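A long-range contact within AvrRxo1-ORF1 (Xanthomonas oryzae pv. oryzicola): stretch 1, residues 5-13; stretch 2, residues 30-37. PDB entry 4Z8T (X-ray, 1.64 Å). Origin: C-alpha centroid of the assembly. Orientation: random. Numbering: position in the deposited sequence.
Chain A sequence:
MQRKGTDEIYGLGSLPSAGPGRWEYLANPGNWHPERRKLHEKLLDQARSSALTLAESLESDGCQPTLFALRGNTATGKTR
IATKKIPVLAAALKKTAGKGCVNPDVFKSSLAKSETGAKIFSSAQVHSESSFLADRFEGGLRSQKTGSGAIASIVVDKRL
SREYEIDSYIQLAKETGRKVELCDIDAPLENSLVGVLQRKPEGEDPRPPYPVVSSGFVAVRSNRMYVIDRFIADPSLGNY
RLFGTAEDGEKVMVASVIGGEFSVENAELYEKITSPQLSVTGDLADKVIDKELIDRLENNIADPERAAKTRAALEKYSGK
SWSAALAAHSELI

Stretch 1, residues 5-13: GTDEIYGLG
Stretch 2, residues 30-37: GNWHPERR

A short helix begins at Thr6, with Gly5 at the N-cap position: Gly5 O accepts from Ile9 N (3.0 Å) and, weakly, from Glu8 N (3.0 Å), while Thr6 O accepts from Tyr10 N (2.9 Å). Asp7 (chi1 54°, p) brings OD1 to within 2.9 Å of Glu8 N, the next residue's amide; at 122° the bond is weak.

From Gly11 the chain extends (Gly11 phi/psi -73/153, Leu12 -107/122) and runs antiparallel to residues 31-33, pairing Tyr10 with His33, Gly11 with Trp32 (CA-CA 4.5 Å) and Leu12 with Asn31. A single bridge centred on Gly11 and Trp32 results. Its two hydrogen bonds are His33 N to Tyr10 O (2.9 Å, 165°, nearly linear) and Leu12 N to Asn31 O (2.5 Å, 147°, short). Each acceptor also receives a CA-H contact, Trp32 CA to Tyr10 O and Gly11 CA to Asn31 O, both 3.4 Å. A CB on Gly11 would lie 2.5 Å from Asp7 O, which accepts weakly from Gly11 N at 3.0 Å.

His33 is at the N-cap position of the second helix, its O accepting from Arg37 N (2.9 Å) and weakly from Arg36 N (2.9 Å). Arg36 (chi1 t, chi2 p, chi3 t, chi4 -176°) reaches Tyr10 (chi1 m, chi2 -73°). Its guanidinium lies flat on the ring, planes at 6° and centres 4.1 Å apart; Arg36 CD stands over the face, 3.8 Å from the Tyr10 centroid. This cation-pi stack leaves NE, NH1 and NH2 free to bond elsewhere in the structure, as do Thr6 OG1, Glu8 OE2, Asn31 ND2 and Trp32 NE1. Trp32 O lies 2.7 Å from Arg37 NH1, but the poor angle excludes a hydrogen bond.

Leu12 (m, t) places CD2 3.6 Å from the His33 ring centroid, over its face. Trp32 (chi1 m, chi2 83°) packs its six-membered ring against the helix, CH2 3.9 Å from Asp7 CB and CE3 3.9 Å from Tyr10 CB.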

ATOM      1  N   GLY A   5      35.847  -0.873 -19.109  1.00 31.40           N
ATOM      2  CA  GLY A   5      35.077  -1.988 -19.644  1.00 29.22           C
ATOM      3  C   GLY A   5      35.884  -2.792 -20.646  1.00 27.79           C
ATOM      4  O   GLY A   5      36.820  -2.275 -21.253  1.00 25.70           O
ATOM      5  N   THR A   6      35.522  -4.057 -20.837  1.00 23.04           N
ATOM      6  CA  THR A   6      36.280  -4.912 -21.741  1.00 23.55           C
ATOM      7  C   THR A   6      36.102  -4.485 -23.183  1.00 26.03           C
ATOM      8  O   THR A   6      36.946  -4.789 -24.026  1.00 26.08           O
ATOM      9  CB  THR A   6      35.936  -6.384 -21.585  1.00 23.10           C
ATOM     10  OG1 THR A   6      34.515  -6.561 -21.686  1.00 21.68           O
ATOM     11  CG2 THR A   6      36.429  -6.896 -20.230  1.00 21.32           C
ATOM     12  N   ASP A   7      35.013  -3.779 -23.474  1.00 26.09           N
ATOM     13  CA  ASP A   7      34.828  -3.277 -24.827  1.00 31.64           C
ATOM     14  C   ASP A   7      35.874  -2.211 -25.131  1.00 31.28           C
ATOM     15  O   ASP A   7      36.341  -2.094 -26.266  1.00 32.54           O
ATOM     16  CB  ASP A   7      33.402  -2.760 -25.052  1.00 32.88           C
ATOM     17  CG  ASP A   7      32.971  -1.727 -24.026  1.00 36.27           C
ATOM     18  OD1 ASP A   7      33.604  -1.616 -22.956  1.00 32.34           O
ATOM     19  OD2 ASP A   7      31.966  -1.030 -24.292  1.00 39.93           O
ATOM     20  N   GLU A   8      36.259  -1.456 -24.109  1.00 29.88           N
ATOM     21  CA  GLU A   8      37.307  -0.447 -24.259  1.00 30.41           C
ATOM     22  C   GLU A   8      38.709  -1.065 -24.259  1.00 32.52           C
ATOM     23  O   GLU A   8      39.577  -0.646 -25.025  1.00 34.13           O
ATOM     24  CB  GLU A   8      37.183   0.620 -23.166  1.00 36.15           C
ATOM     25  CG  GLU A   8      35.968   1.531 -23.336  1.00 40.90           C
ATOM     26  CD  GLU A   8      35.119   1.640 -22.077  1.00 45.94           C
ATOM     27  OE1 GLU A   8      35.644   2.080 -21.029  1.00 45.44           O
ATOM     28  OE2 GLU A   8      33.920   1.283 -22.137  1.00 47.26           O
ATOM     29  N   ILE A   9      38.920  -2.063 -23.406  1.00 29.22           N
ATOM     30  CA  ILE A   9      40.212  -2.747 -23.306  1.00 28.87           C
ATOM     31  C   ILE A   9      40.543  -3.542 -24.573  1.00 29.55           C
ATOM     32  O   ILE A   9      41.679  -3.513 -25.064  1.00 28.91           O
ATOM     33  CB  ILE A   9      40.238  -3.700 -22.082  1.00 27.89           C
ATOM     34  CG1 ILE A   9      40.138  -2.902 -20.778  1.00 26.95           C
ATOM     35  CG2 ILE A   9      41.485  -4.588 -22.090  1.00 24.35           C
ATOM     36  CD1 ILE A   9      39.928  -3.754 -19.536  1.00 27.65           C
ATOM     37  N   TYR A  10      39.554  -4.257 -25.105  1.00 28.04           N
ATOM     38  CA  TYR A  10      39.809  -5.164 -26.221  1.00 28.18           C
ATOM     39  C   TYR A  10      39.333  -4.633 -27.571  1.00 31.64           C
ATOM     40  O   TYR A  10      39.566  -5.257 -28.607  1.00 34.12           O
ATOM     41  CB  TYR A  10      39.237  -6.556 -25.922  1.00 25.00           C
ATOM     42  CG  TYR A  10      39.923  -7.207 -24.740  1.00 24.67           C
ATOM     43  CD1 TYR A  10      41.219  -7.696 -24.845  1.00 22.07           C
ATOM     44  CD2 TYR A  10      39.284  -7.316 -23.515  1.00 21.19           C
ATOM     45  CE1 TYR A  10      41.851  -8.278 -23.759  1.00 21.98           C
ATOM     46  CE2 TYR A  10      39.905  -7.898 -22.433  1.00 21.26           C
ATOM     47  CZ  TYR A  10      41.190  -8.376 -22.563  1.00 23.19           C
ATOM     48  OH  TYR A  10      41.803  -8.947 -21.480  1.00 21.19           O
ATOM     49  N   GLY A  11      38.683  -3.475 -27.560  1.00 31.64           N
ATOM     50  CA  GLY A  11      38.272  -2.844 -28.803  1.00 39.77           C
ATOM     51  C   GLY A  11      39.476  -2.259 -29.519  1.00 42.26           C
ATOM     52  O   GLY A  11      40.470  -1.898 -28.880  1.00 42.65           O
ATOM     53  N   LEU A  12      39.391  -2.164 -30.841  1.00 46.07           N
ATOM     54  CA  LEU A  12      40.492  -1.621 -31.631  1.00 50.66           C
ATOM     55  C   LEU A  12      40.187  -0.234 -32.171  1.00 53.27           C
ATOM     56  O   LEU A  12      39.200  -0.041 -32.877  1.00 56.76           O
ATOM     57  CB  LEU A  12      40.837  -2.553 -32.793  1.00 48.10           C
ATOM     58  CG  LEU A  12      41.616  -3.810 -32.423  1.00 47.09           C
ATOM     59  CD1 LEU A  12      41.854  -4.682 -33.650  1.00 43.27           C
ATOM     60  CD2 LEU A  12      42.931  -3.437 -31.749  1.00 46.09           C
ATOM     61  N   GLY A  13      41.039   0.728 -31.821  1.00 59.31           N
ATOM     62  CA  GLY A  13      41.033   2.031 -32.461  1.00 64.06           C
ATOM     63  C   GLY A  13      40.284   3.153 -31.769  1.00 69.41           C
ATOM     64  O   GLY A  13      40.079   3.143 -30.551  1.00 69.63           O
ATOM     65  N   GLY A  30      35.072  -7.423 -36.088  1.00 54.22           N
ATOM     66  CA  GLY A  30      36.460  -7.209 -36.468  1.00 54.13           C
ATOM     67  C   GLY A  30      37.124  -5.942 -35.951  1.00 53.61           C
ATOM     68  O   GLY A  30      38.216  -5.584 -36.401  1.00 55.55           O
ATOM     69  N   ASN A  31      36.471  -5.255 -35.018  1.00 51.88           N
ATOM     70  CA  ASN A  31      37.072  -4.105 -34.350  1.00 50.82           C
ATOM     71  C   ASN A  31      37.596  -4.503 -32.973  1.00 48.30           C
ATOM     72  O   ASN A  31      37.810  -3.659 -32.099  1.00 44.68           O
ATOM     73  CB  ASN A  31      36.062  -2.966 -34.228  1.00 53.85           C
ATOM     74  CG  ASN A  31      36.042  -2.075 -35.452  1.00 58.45           C
ATOM     75  OD1 ASN A  31      37.089  -1.768 -36.027  1.00 59.24           O
ATOM     76  ND2 ASN A  31      34.851  -1.651 -35.858  1.00 56.55           N
ATOM     77  N   TRP A  32      37.792  -5.805 -32.794  1.00 45.61           N
ATOM     78  CA  TRP A  32      38.314  -6.352 -31.552  1.00 41.70           C
ATOM     79  C   TRP A  32      39.700  -6.920 -31.803  1.00 39.99           C
ATOM     80  O   TRP A  32      40.020  -7.314 -32.927  1.00 43.49           O
ATOM     81  CB  TRP A  32      37.396  -7.469 -31.042  1.00 38.26           C
ATOM     82  CG  TRP A  32      35.994  -7.032 -30.721  1.00 38.06           C
ATOM     83  CD1 TRP A  32      34.960  -6.879 -31.595  1.00 42.93           C
ATOM     84  CD2 TRP A  32      35.471  -6.711 -29.423  1.00 35.68           C
ATOM     85  NE1 TRP A  32      33.829  -6.477 -30.925  1.00 39.79           N
ATOM     86  CE2 TRP A  32      34.117  -6.365 -29.590  1.00 38.79           C
ATOM     87  CE3 TRP A  32      36.023  -6.674 -28.139  1.00 31.57           C
ATOM     88  CZ2 TRP A  32      33.302  -5.990 -28.517  1.00 36.39           C
ATOM     89  CZ3 TRP A  32      35.222  -6.305 -27.082  1.00 31.47           C
ATOM     90  CH2 TRP A  32      33.872  -5.964 -27.275  1.00 34.06           C
ATOM     91  N   HIS A  33      40.523  -6.953 -30.760  1.00 35.29           N
ATOM     92  CA  HIS A  33      41.794  -7.664 -30.820  1.00 36.91           C
ATOM     93  C   HIS A  33      41.545  -9.109 -31.223  1.00 34.80           C
ATOM     94  O   HIS A  33      40.578  -9.715 -30.771  1.00 32.53           O
ATOM     95  CB  HIS A  33      42.484  -7.645 -29.463  1.00 36.16           C
ATOM     96  CG  HIS A  33      43.274  -6.405 -29.203  1.00 39.08           C
ATOM     97  ND1 HIS A  33      44.643  -6.344 -29.381  1.00 42.30           N
ATOM     98  CD2 HIS A  33      42.900  -5.175 -28.777  1.00 39.71           C
ATOM     99  CE1 HIS A  33      45.073  -5.135 -29.076  1.00 42.05           C
ATOM    100  NE2 HIS A  33      44.032  -4.403 -28.708  1.00 43.09           N
ATOM    101  N   PRO A  34      42.410  -9.658 -32.093  1.00 32.73           N
ATOM    102  CA  PRO A  34      42.300 -11.034 -32.588  1.00 33.39           C
ATOM    103  C   PRO A  34      42.064 -12.076 -31.497  1.00 33.41           C
ATOM    104  O   PRO A  34      41.241 -12.967 -31.702  1.00 30.48           O
ATOM    105  CB  PRO A  34      43.658 -11.276 -33.276  1.00 36.27           C
ATOM    106  CG  PRO A  34      44.404  -9.958 -33.211  1.00 37.48           C
ATOM    107  CD  PRO A  34      43.416  -8.901 -32.853  1.00 39.26           C
ATOM    108  N   GLU A  35      42.764 -11.981 -30.369  1.00 28.90           N
ATOM    109  CA  GLU A  35      42.562 -12.953 -29.301  1.00 30.31           C
ATOM    110  C   GLU A  35      41.147 -12.863 -28.762  1.00 27.46           C
ATOM    111  O   GLU A  35      40.529 -13.881 -28.443  1.00 26.72           O
ATOM    112  CB  GLU A  35      43.543 -12.733 -28.149  1.00 30.70           C
ATOM    113  CG  GLU A  35      44.992 -13.001 -28.487  1.00 36.09           C
ATOM    114  CD  GLU A  35      45.695 -11.782 -29.040  1.00 35.95           C
ATOM    115  OE1 GLU A  35      45.014 -10.825 -29.473  1.00 36.04           O
ATOM    116  OE2 GLU A  35      46.945 -11.775 -29.033  1.00 44.04           O
ATOM    117  N   ARG A  36      40.635 -11.645 -28.653  1.00 26.65           N
ATOM    118  CA  ARG A  36      39.297 -11.462 -28.096  1.00 24.60           C
ATOM    119  C   ARG A  36      38.253 -11.929 -29.094  1.00 27.91           C
ATOM    120  O   ARG A  36      37.235 -12.510 -28.718  1.00 25.06           O
ATOM    121  CB  ARG A  36      39.051 -10.006 -27.703  1.00 26.05           C
ATOM    122  CG  ARG A  36      37.961  -9.860 -26.641  1.00 25.84           C
ATOM    123  CD  ARG A  36      38.408 -10.455 -25.325  1.00 21.78           C
ATOM    124  NE  ARG A  36      37.430 -10.240 -24.250  1.00 19.98           N
ATOM    125  CZ  ARG A  36      37.637 -10.613 -22.996  1.00 19.99           C
ATOM    126  NH1 ARG A  36      38.777 -11.211 -22.683  1.00 20.14           N
ATOM    127  NH2 ARG A  36      36.726 -10.376 -22.056  1.00 20.87           N
ATOM    128  N   ARG A  37      38.528 -11.678 -30.370  1.00 26.20           N
ATOM    129  CA  ARG A  37      37.712 -12.166 -31.472  1.00 28.83           C
ATOM    130  C   ARG A  37      37.593 -13.683 -31.385  1.00 28.85           C
ATOM    131  O   ARG A  37      36.506 -14.246 -31.558  1.00 27.10           O
ATOM    132  CB  ARG A  37      38.383 -11.757 -32.789  1.00 32.68           C
ATOM    133  CG  ARG A  37      37.475 -11.667 -33.996  1.00 38.39           C
ATOM    134  CD  ARG A  37      38.029 -10.671 -35.019  1.00 42.17           C
ATOM    135  NE  ARG A  37      39.462 -10.800 -35.254  1.00 46.75           N
ATOM    136  CZ  ARG A  37      40.296  -9.770 -35.385  1.00 44.55           C
ATOM    137  NH1 ARG A  37      39.844  -8.528 -35.307  1.00 46.13           N
ATOM    138  NH2 ARG A  37      41.586  -9.983 -35.595  1.00 48.12           N
TER